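Long-range contacts in cell division control protein 4 (Saccharomyces cerevisiae, PDB 3V7D), which recognises phosphorylated target proteins such as the CDK inhibitor SIC1 for an SCF E3 ubiquitin ligase, this chain holding its F-box and WD40 propeller: residues Gly280-Ser285 / Leu292-Val297; Leu156-His161 / Arg186-Lys191; Gln349-Leu354 / Ser373-Asp378; Ser307-Arg312 / Ser329-Ile334. The protein carries 1 engineered substitution. All coordinates share one frame; numbering follows the deposited sequence.

Contact 1 of 4, residues Gly280-Ser285 / Leu292-Val297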
# COMPACT_ATOMS: atom_id res chain seq x y z
N GLY B 280 6.40 -16.69 7.11
CA GLY B 280 6.07 -17.73 8.05
C GLY B 280 6.94 -18.95 7.81
O GLY B 280 8.15 -18.81 7.60
N ASN B 281 6.34 -20.13 7.82
CA ASN B 281 7.10 -21.37 7.64
C ASN B 281 7.29 -21.75 6.17
O ASN B 281 7.93 -22.75 5.86
CB ASN B 281 6.43 -22.53 8.39
CG ASN B 281 5.06 -22.88 7.84
OD1 ASN B 281 4.23 -22.00 7.60
ND2 ASN B 281 4.82 -24.17 7.62
N ILE B 282 6.72 -20.95 5.27
CA ILE B 282 6.81 -21.24 3.84
C ILE B 282 7.85 -20.37 3.15
O ILE B 282 7.83 -19.14 3.26
CB ILE B 282 5.46 -21.07 3.14
CG1 ILE B 282 4.43 -22.02 3.75
CG2 ILE B 282 5.60 -21.34 1.65
CD1 ILE B 282 4.76 -23.48 3.54
N VAL B 283 8.77 -21.02 2.43
CA VAL B 283 9.81 -20.33 1.69
C VAL B 283 9.89 -20.87 0.27
O VAL B 283 9.89 -22.08 0.06
CB VAL B 283 11.18 -20.47 2.37
CG1 VAL B 283 12.26 -19.83 1.53
CG2 VAL B 283 11.16 -19.85 3.76
N VAL B 284 9.96 -19.97 -0.71
CA VAL B 284 10.12 -20.36 -2.10
C VAL B 284 11.50 -19.99 -2.63
O VAL B 284 11.97 -18.87 -2.44
CB VAL B 284 9.05 -19.70 -2.99
CG1 VAL B 284 9.19 -20.16 -4.43
CG2 VAL B 284 7.65 -20.01 -2.46
N SER B 285 12.16 -20.94 -3.29
CA SER B 285 13.45 -20.67 -3.92
C SER B 285 13.33 -20.78 -5.43
O SER B 285 12.57 -21.60 -5.94
CB SER B 285 14.51 -21.64 -3.42
OG SER B 285 14.21 -22.97 -3.83
N LEU B 292 11.44 -23.90 -9.54
CA LEU B 292 11.32 -23.35 -8.20
C LEU B 292 10.91 -24.44 -7.24
O LEU B 292 10.28 -25.43 -7.63
CB LEU B 292 10.29 -22.22 -8.16
CG LEU B 292 10.51 -21.05 -9.11
CD1 LEU B 292 9.69 -21.23 -10.38
CD2 LEU B 292 10.17 -19.75 -8.41
N ILE B 293 11.26 -24.28 -5.97
CA ILE B 293 10.82 -25.21 -4.95
C ILE B 293 10.14 -24.48 -3.80
O ILE B 293 10.63 -23.44 -3.35
CB ILE B 293 11.99 -26.08 -4.41
CG1 ILE B 293 12.63 -26.88 -5.55
CG2 ILE B 293 11.50 -27.03 -3.34
CD1 ILE B 293 13.73 -27.83 -5.11
N VAL B 294 9.00 -25.01 -3.37
CA VAL B 294 8.31 -24.47 -2.21
C VAL B 294 8.67 -25.31 -0.99
O VAL B 294 8.39 -26.51 -0.95
CB VAL B 294 6.78 -24.51 -2.40
CG1 VAL B 294 6.09 -23.85 -1.22
CG2 VAL B 294 6.40 -23.83 -3.70
N TRP B 295 9.31 -24.68 -0.01
CA TRP B 295 9.81 -25.40 1.15
C TRP B 295 8.96 -25.16 2.40
O TRP B 295 8.29 -24.14 2.52
CB TRP B 295 11.25 -24.99 1.46
CG TRP B 295 12.20 -25.10 0.31
CD1 TRP B 295 12.53 -24.11 -0.58
CD2 TRP B 295 12.98 -26.24 -0.06
NE1 TRP B 295 13.45 -24.57 -1.49
CE2 TRP B 295 13.74 -25.88 -1.19
CE3 TRP B 295 13.09 -27.54 0.44
CZ2 TRP B 295 14.61 -26.77 -1.82
CZ3 TRP B 295 13.95 -28.42 -0.19
CH2 TRP B 295 14.70 -28.03 -1.31
N ASP B 296 9.00 -26.12 3.32
CA ASP B 296 8.42 -25.96 4.64
C ASP B 296 9.57 -25.99 5.64
O ASP B 296 10.02 -27.06 6.05
CB ASP B 296 7.43 -27.09 4.94
CG ASP B 296 6.63 -26.86 6.22
OD1 ASP B 296 7.20 -26.39 7.22
OD2 ASP B 296 5.42 -27.17 6.22
N VAL B 297 10.04 -24.82 6.04
CA VAL B 297 11.24 -24.72 6.87
C VAL B 297 11.00 -25.12 8.32
O VAL B 297 11.93 -25.15 9.12
CB VAL B 297 11.83 -23.30 6.82
CG1 VAL B 297 12.22 -22.95 5.40
CG2 VAL B 297 10.84 -22.29 7.38
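W295 reaches from strand 292-296 to V283 and S285 of strand 282-285, its antiparallel partner in a β hairpin forming the two middle strands of a four-stranded propeller blade. The indole swings back beside its own backbone N (chi1 -53°), which lays it along the neighbouring strand. Its CB lies 3.5 Å from V283 O, and CD1 stays close to the same carbonyl oxygen at 3.4 Å, so the leading edge of the ring follows the V283 peptide. At the tip, NE1 donates to S285 OG over 2.9 Å, nearly straight (168°) and with the hydroxyl 7° from the ring plane. I293 CG2 lies over one ring face, 3.3 Å above its centre. W295 N also bonds to V283 O at 2.7 Å, which fixes the base of the side chain to the oxygen that its edge skirts.

On the opposite face of the hairpin the branched side chains meet: I282 CG2 touches V294 CG1 at 3.8 Å, and V284 lies against V294 and L292. This face packs on strands 313-319 and 324-329 of the next blade. S285 OG has a second hydrogen-bond partner in H269 NE2, as in the His-Ser-Trp portion of the WD-repeat tetrad. The buried indole N-H is thus satisfied by a hydroxyl that is itself tied to a histidine, a polar chain that holds the ring at a set rotation between the strands.

Contact 2 of 4, residues Leu156-His161 / Arg186-Lys191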
# COMPACT_ATOMS: atom_id res chain seq x y z
N LEU B 156 28.23 4.58 9.79
CA LEU B 156 29.41 3.74 9.97
C LEU B 156 29.54 2.70 8.86
O LEU B 156 28.58 2.40 8.15
CB LEU B 156 29.40 3.06 11.35
CG LEU B 156 28.16 2.31 11.84
CD1 LEU B 156 27.94 0.99 11.11
CD2 LEU B 156 28.26 2.07 13.34
N GLN B 157 30.75 2.16 8.73
CA GLN B 157 31.01 1.09 7.78
C GLN B 157 31.23 -0.21 8.52
O GLN B 157 32.00 -0.27 9.48
CB GLN B 157 32.23 1.43 6.92
CG GLN B 157 32.66 0.34 5.96
CD GLN B 157 33.51 0.87 4.83
OE1 GLN B 157 33.00 1.25 3.78
NE2 GLN B 157 34.82 0.90 5.04
N LEU B 158 30.52 -1.25 8.10
CA LEU B 158 30.67 -2.58 8.69
C LEU B 158 31.61 -3.43 7.85
O LEU B 158 31.28 -3.81 6.73
CB LEU B 158 29.31 -3.26 8.84
CG LEU B 158 28.36 -2.62 9.86
CD1 LEU B 158 26.97 -3.22 9.75
CD2 LEU B 158 28.91 -2.78 11.26
N SER B 159 32.80 -3.72 8.40
CA SER B 159 33.79 -4.54 7.71
C SER B 159 33.95 -5.88 8.41
O SER B 159 33.69 -6.00 9.61
CB SER B 159 35.14 -3.83 7.68
OG SER B 159 35.66 -3.68 8.98
N GLY B 160 34.39 -6.89 7.67
CA GLY B 160 34.58 -8.21 8.22
C GLY B 160 34.52 -9.30 7.16
O GLY B 160 35.23 -10.30 7.25
N HIS B 161 33.67 -9.11 6.16
CA HIS B 161 33.60 -10.03 5.04
C HIS B 161 34.93 -10.08 4.30
O HIS B 161 35.57 -9.05 4.08
CB HIS B 161 32.48 -9.65 4.08
CG HIS B 161 31.14 -10.23 4.44
ND1 HIS B 161 30.92 -11.58 4.54
CD2 HIS B 161 29.95 -9.64 4.70
CE1 HIS B 161 29.66 -11.80 4.86
NE2 HIS B 161 29.05 -10.64 4.96
N ARG B 186 26.69 -13.57 7.70
CA ARG B 186 27.07 -12.77 8.86
C ARG B 186 25.90 -11.99 9.46
O ARG B 186 25.07 -11.43 8.74
CB ARG B 186 28.21 -11.82 8.50
CG ARG B 186 29.59 -12.45 8.56
CD ARG B 186 30.66 -11.44 8.16
NE ARG B 186 32.00 -11.87 8.53
CZ ARG B 186 32.76 -12.67 7.78
NH1 ARG B 186 32.31 -13.14 6.63
NH2 ARG B 186 33.98 -12.99 8.19
N VAL B 187 25.84 -11.98 10.79
CA VAL B 187 24.85 -11.21 11.52
C VAL B 187 25.54 -9.99 12.12
O VAL B 187 26.61 -10.11 12.71
CB VAL B 187 24.22 -12.04 12.65
CG1 VAL B 187 23.18 -11.22 13.40
CG2 VAL B 187 23.61 -13.32 12.10
N TRP B 188 24.93 -8.82 11.96
CA TRP B 188 25.54 -7.58 12.43
C TRP B 188 24.62 -6.83 13.38
O TRP B 188 23.39 -6.89 13.27
CB TRP B 188 25.88 -6.67 11.25
CG TRP B 188 26.65 -7.33 10.14
CD1 TRP B 188 26.16 -8.19 9.20
CD2 TRP B 188 28.04 -7.16 9.85
NE1 TRP B 188 27.17 -8.57 8.35
CE2 TRP B 188 28.33 -7.95 8.72
CE3 TRP B 188 29.07 -6.41 10.43
CZ2 TRP B 188 29.61 -8.02 8.16
CZ3 TRP B 188 30.34 -6.48 9.87
CH2 TRP B 188 30.59 -7.28 8.75
N ASP B 189 25.22 -6.11 14.32
CA ASP B 189 24.49 -5.19 15.18
C ASP B 189 24.97 -3.78 14.88
O ASP B 189 26.11 -3.42 15.18
CB ASP B 189 24.72 -5.53 16.65
CG ASP B 189 23.85 -4.70 17.60
OD1 ASP B 189 23.79 -3.46 17.45
OD2 ASP B 189 23.23 -5.30 18.50
N ILE B 190 24.10 -2.97 14.27
CA ILE B 190 24.45 -1.61 13.90
C ILE B 190 24.83 -0.76 15.12
O ILE B 190 25.80 -0.00 15.08
CB ILE B 190 23.30 -0.92 13.14
CG1 ILE B 190 23.10 -1.59 11.78
CG2 ILE B 190 23.58 0.56 12.94
CD1 ILE B 190 21.97 -0.99 10.96
N LYS B 191 24.08 -0.91 16.20
CA LYS B 191 24.29 -0.08 17.38
C LYS B 191 25.55 -0.47 18.15
O LYS B 191 26.03 0.31 18.98
CB LYS B 191 23.06 -0.12 18.30
CG LYS B 191 21.80 0.42 17.64
CD LYS B 191 20.54 0.07 18.44
CE LYS B 191 20.48 -1.42 18.75
NZ LYS B 191 20.67 -2.24 17.52
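R186 runs antiparallel to H161 as the two side chains pass, its CD lying over the imidazole: it stands 3.6 Å from the ring centroid and 14° off the normal, a CH-pi contact. R186 CG is anti to the carbonyl carbon (chi1 -83°), and the extended chain beyond it carries the guanidinium past the ring to G160, whose O lies over one guanidinium face. W188 makes most of the remaining contact. Its CZ2 is 3.8 Å from H161 CD2, its CZ3 comes 3.5 Å from L158 CB, and S159 O approaches the same CZ3 edge at 3.4 Å. G160 passes the indole rim closely; a side chain there would press on W188 CH2, and its backbone angles by themselves call for glycine. Further along, L156 CD2 rests 3.7 Å from I190 O.

Behind this layer, S178 OG is hydrogen-bonded to both H161 NE2 and W188 NE1, while D182 OD2 pairs with H161 ND1 and forms a salt bridge with R186 NH1. D182, H161, S178 and W188 form an Asp-His-Ser-Trp tetrad as in other WD repeats, and R186 pairs with its aspartate. An alanine in place of R186 would probably leave D182 without its positive mate and open a gap over the H161 ring.

The contact joins the outermost strand of one blade, 153-158, and the turn after it to strand 185-189 of the next, which runs between strands 175-180 and 194-199, while W188 and I190 also pack on strand 144-148.

Contact 3 of 4, residues Gln349-Leu354 / Ser373-Asp378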
# COMPACT_ATOMS: atom_id res chain seq x y z
N GLN B 349 2.75 -13.10 -20.55
CA GLN B 349 3.70 -12.82 -21.61
C GLN B 349 3.64 -11.34 -21.98
O GLN B 349 2.82 -10.93 -22.79
CB GLN B 349 3.39 -13.68 -22.84
CG GLN B 349 4.43 -13.61 -23.94
CD GLN B 349 5.78 -14.15 -23.50
OE1 GLN B 349 5.95 -15.36 -23.34
NE2 GLN B 349 6.74 -13.25 -23.29
N GLY B 350 4.51 -10.53 -21.36
CA GLY B 350 4.52 -9.10 -21.61
C GLY B 350 5.91 -8.52 -21.73
O GLY B 350 6.11 -7.30 -21.65
N HIS B 351 6.89 -9.40 -21.92
CA HIS B 351 8.28 -9.00 -22.07
C HIS B 351 8.91 -9.84 -23.17
O HIS B 351 8.52 -10.99 -23.38
CB HIS B 351 9.06 -9.22 -20.77
CG HIS B 351 8.51 -8.47 -19.60
ND1 HIS B 351 8.71 -7.12 -19.42
CD2 HIS B 351 7.78 -8.88 -18.54
CE1 HIS B 351 8.13 -6.73 -18.30
NE2 HIS B 351 7.55 -7.78 -17.74
N THR B 352 9.89 -9.27 -23.87
CA THR B 352 10.59 -10.01 -24.92
C THR B 352 12.05 -10.23 -24.55
O THR B 352 12.89 -10.51 -25.40
CB THR B 352 10.52 -9.28 -26.28
OG1 THR B 352 11.27 -8.06 -26.21
CG2 THR B 352 9.07 -8.96 -26.63
N ALA B 353 12.35 -10.11 -23.26
CA ALA B 353 13.71 -10.33 -22.78
C ALA B 353 13.68 -10.94 -21.38
O ALA B 353 12.60 -11.17 -20.82
CB ALA B 353 14.48 -9.02 -22.77
N LEU B 354 14.86 -11.21 -20.83
CA LEU B 354 15.01 -11.71 -19.46
C LEU B 354 14.17 -10.90 -18.47
O LEU B 354 14.34 -9.69 -18.36
CB LEU B 354 16.48 -11.64 -19.06
CG LEU B 354 17.02 -12.38 -17.83
CD1 LEU B 354 18.53 -12.49 -17.93
CD2 LEU B 354 16.64 -11.70 -16.53
N SER B 373 11.64 -2.77 -20.59
CA SER B 373 10.19 -2.76 -20.42
C SER B 373 9.81 -3.00 -18.96
O SER B 373 10.48 -3.74 -18.25
CB SER B 373 9.53 -3.82 -21.30
OG SER B 373 10.00 -5.12 -20.97
N ILE B 374 8.73 -2.35 -18.55
CA ILE B 374 8.17 -2.53 -17.22
C ILE B 374 6.67 -2.77 -17.39
O ILE B 374 6.01 -2.07 -18.16
CB ILE B 374 8.38 -1.27 -16.36
CG1 ILE B 374 9.87 -0.99 -16.19
CG2 ILE B 374 7.71 -1.42 -15.00
CD1 ILE B 374 10.17 0.42 -15.73
N ARG B 375 6.14 -3.77 -16.69
CA ARG B 375 4.72 -4.10 -16.80
C ARG B 375 4.02 -4.13 -15.45
O ARG B 375 4.55 -4.68 -14.48
CB ARG B 375 4.54 -5.46 -17.49
CG ARG B 375 5.02 -5.52 -18.91
CD ARG B 375 3.97 -5.00 -19.88
NE ARG B 375 4.46 -5.05 -21.25
CZ ARG B 375 3.72 -4.79 -22.32
NH1 ARG B 375 2.45 -4.45 -22.18
NH2 ARG B 375 4.26 -4.86 -23.53
N GLY B 376 2.83 -3.56 -15.40
CA GLY B 376 1.99 -3.63 -14.22
C GLY B 376 0.80 -4.54 -14.42
O GLY B 376 0.03 -4.38 -15.37
N TRP B 377 0.65 -5.51 -13.53
CA TRP B 377 -0.47 -6.44 -13.59
C TRP B 377 -1.27 -6.33 -12.30
O TRP B 377 -0.71 -6.09 -11.23
CB TRP B 377 0.02 -7.87 -13.74
CG TRP B 377 1.21 -8.04 -14.65
CD1 TRP B 377 2.52 -7.84 -14.33
CD2 TRP B 377 1.19 -8.49 -16.01
NE1 TRP B 377 3.32 -8.12 -15.41
CE2 TRP B 377 2.53 -8.52 -16.45
CE3 TRP B 377 0.17 -8.87 -16.89
CZ2 TRP B 377 2.87 -8.91 -17.74
CZ3 TRP B 377 0.52 -9.26 -18.17
CH2 TRP B 377 1.86 -9.27 -18.59
N ASP B 378 -2.58 -6.51 -12.41
CA ASP B 378 -3.44 -6.51 -11.24
C ASP B 378 -2.98 -7.61 -10.30
O ASP B 378 -2.75 -8.74 -10.72
CB ASP B 378 -4.89 -6.73 -11.65
CG ASP B 378 -5.84 -6.61 -10.48
OD1 ASP B 378 -6.30 -5.48 -10.22
OD2 ASP B 378 -6.11 -7.63 -9.83
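H351 turns its ring beside its own backbone N (chi1 -59°), toward S373, while R375 bends at chi2 (-84°) and folds its chain past that ring to G350. The Gly-His pair G350-H351 begins the sixth WD repeat of the propeller and is met here by the repeat's strand 373-378. H351 ND1 donates to S373 OG over 2.8 Å, almost straight (167°), with the hydroxyl in the imidazole plane. S373 OG is in turn hydrogen-bonded to D371, so a serine stands between the histidine and aspartate of the WD tetrad. At the far side of the ring, H351 NE2 and W377 NE1 share S367 OG. Held at both ring nitrogens, the histidine has little freedom to turn.

R375 CG packs 3.4 Å from H351 CE1, and NE reaches G350 O at 2.8 Å in a hydrogen bond that is weak because it is strongly bent. The guanidinium thereby lies over G350, one of its faces turned to the glycine CA. In the same loop, L354 packs on a polar side chain of the bound peptide. G350 also lies against the indole edge: its CA is 4.0 Å from W377 CH2, and a CB on this backbone would clash with that carbon.

Contact 4 of 4, residues Ser307-Arg312 / Ser329-Ile334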
# COMPACT_ATOMS: atom_id res chain seq x y z
N SER B 307 7.80 -26.82 -12.06
CA SER B 307 8.50 -27.05 -13.32
C SER B 307 7.68 -26.52 -14.48
O SER B 307 6.45 -26.54 -14.43
CB SER B 307 8.75 -28.55 -13.52
OG SER B 307 9.34 -29.13 -12.38
N GLY B 308 8.35 -26.07 -15.53
CA GLY B 308 7.66 -25.55 -16.70
C GLY B 308 8.40 -24.44 -17.41
O GLY B 308 8.32 -24.34 -18.64
N HIS B 309 9.11 -23.60 -16.66
CA HIS B 309 9.95 -22.58 -17.28
C HIS B 309 11.01 -23.27 -18.13
O HIS B 309 11.46 -24.37 -17.81
CB HIS B 309 10.61 -21.68 -16.22
CG HIS B 309 9.72 -20.59 -15.70
ND1 HIS B 309 9.32 -19.52 -16.47
CD2 HIS B 309 9.15 -20.41 -14.49
CE1 HIS B 309 8.55 -18.72 -15.75
NE2 HIS B 309 8.42 -19.24 -14.55
N THR B 310 11.38 -22.64 -19.24
CA THR B 310 12.35 -23.24 -20.15
C THR B 310 13.73 -22.61 -20.01
O THR B 310 14.65 -22.90 -20.78
CB THR B 310 11.88 -23.13 -21.61
OG1 THR B 310 11.53 -21.77 -21.89
CG2 THR B 310 10.67 -24.02 -21.85
N ASP B 311 13.89 -21.73 -19.02
CA ASP B 311 15.18 -21.11 -18.76
C ASP B 311 15.30 -20.62 -17.32
O ASP B 311 14.37 -20.75 -16.53
CB ASP B 311 15.45 -19.98 -19.76
CG ASP B 311 16.91 -19.89 -20.15
OD1 ASP B 311 17.76 -20.33 -19.35
OD2 ASP B 311 17.21 -19.38 -21.25
N ARG B 312 16.46 -20.05 -16.99
CA ARG B 312 16.80 -19.62 -15.63
C ARG B 312 15.70 -18.83 -14.92
O ARG B 312 15.05 -17.98 -15.52
CB ARG B 312 18.06 -18.76 -15.65
CG ARG B 312 19.31 -19.46 -16.13
CD ARG B 312 20.47 -18.48 -16.14
NE ARG B 312 21.76 -19.14 -16.19
CZ ARG B 312 22.93 -18.51 -16.10
NH1 ARG B 312 22.96 -17.19 -15.97
NH2 ARG B 312 24.06 -19.20 -16.15
N SER B 329 11.46 -15.32 -15.34
CA SER B 329 12.49 -16.15 -15.95
C SER B 329 13.20 -15.53 -17.14
O SER B 329 12.72 -14.57 -17.75
CB SER B 329 11.90 -17.51 -16.37
OG SER B 329 12.80 -18.24 -17.18
N MET B 330 14.35 -16.10 -17.48
CA MET B 330 15.10 -15.72 -18.66
C MET B 330 14.33 -16.10 -19.93
O MET B 330 14.63 -15.60 -21.01
CB MET B 330 16.48 -16.39 -18.64
CG MET B 330 17.43 -15.91 -19.72
SD MET B 330 19.07 -16.65 -19.54
CE MET B 330 19.84 -16.10 -21.06
N ASP B 331 13.33 -16.96 -19.79
CA ASP B 331 12.49 -17.33 -20.93
C ASP B 331 11.48 -16.25 -21.30
O ASP B 331 10.61 -16.48 -22.13
CB ASP B 331 11.80 -18.69 -20.72
CG ASP B 331 10.80 -18.69 -19.57
OD1 ASP B 331 10.34 -17.61 -19.14
OD2 ASP B 331 10.46 -19.79 -19.09
N THR B 332 11.61 -15.08 -20.66
CA THR B 332 10.76 -13.91 -20.90
C THR B 332 9.35 -14.03 -20.32
O THR B 332 8.55 -13.10 -20.45
CB THR B 332 10.64 -13.52 -22.40
OG1 THR B 332 9.77 -14.45 -23.06
CG2 THR B 332 12.00 -13.50 -23.09
N THR B 333 9.04 -15.16 -19.69
CA THR B 333 7.69 -15.35 -19.16
C THR B 333 7.63 -15.14 -17.65
O THR B 333 8.64 -15.25 -16.95
CB THR B 333 7.12 -16.75 -19.48
OG1 THR B 333 7.75 -17.73 -18.66
CG2 THR B 333 7.33 -17.10 -20.95
N ILE B 334 6.43 -14.83 -17.17
CA ILE B 334 6.15 -14.79 -15.75
C ILE B 334 5.08 -15.83 -15.46
O ILE B 334 4.06 -15.88 -16.15
CB ILE B 334 5.61 -13.42 -15.32
CG1 ILE B 334 6.63 -12.32 -15.63
CG2 ILE B 334 5.25 -13.42 -13.85
CD1 ILE B 334 6.03 -10.94 -15.71
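H309 and D331 are the histidine-aspartate pair of the fifth WD repeat, linking the loop that enters the blade to the tight turn between its strands 324-329 and 334-338. H309 ND1 donates to D331 OD2 over 2.9 Å; the oxygen lies in the imidazole plane and is met on its syn side. The anti lone pair of the same OD2 takes T310 N at 3.0 Å, so one oxygen grips both side chain and backbone of the loop. D331 OD1 faces its own turn: T333 N, 2.8 Å away, closes an Asx turn, and T333 OG1, at 2.6 Å, approaches from the same face of the carboxylate. An alanine at D331 would probably leave H309 ND1 and T310 N without their acceptor and free the turn to shift.

A second grip runs through R312 O, which accepts M330 N and S329 OG, both at 2.8 Å. S329 OG stands anti to its backbone N (chi1 169°), and there it also receives D331 N at 3.0 Å in an ST turn. M330 runs alongside R312, pointing the same way, with SD 4.1 Å from R312 CD. H309 NE2 bonds S327 OG, continuing the tetrad into the blade. Four N-H and O-H donors converge on the D331 carboxylate, an environment likely to favour its ionised form and to hold it rigid.

Along the chain the order is contact 2, contact 1, contact 4, contact 3, in WD repeats 2, 4, 5 and 6 of one β-propeller. Contact 1 lies within a single blade, whereas contact 2 spans the junction of two blades. Contacts 1, 4 and 3 form a run through successive repeats: the centres of 1 and 4 are 19 Å apart, with L292 packing on H309, and those of 4 and 3 are 13 Å apart, where Q349 meets T332 and T333. Contact 2 stands across the propeller, its centre 37 Å from that of contact 3. Related histidine-centred networks thus recur round the ring that carries the substrate-binding surface.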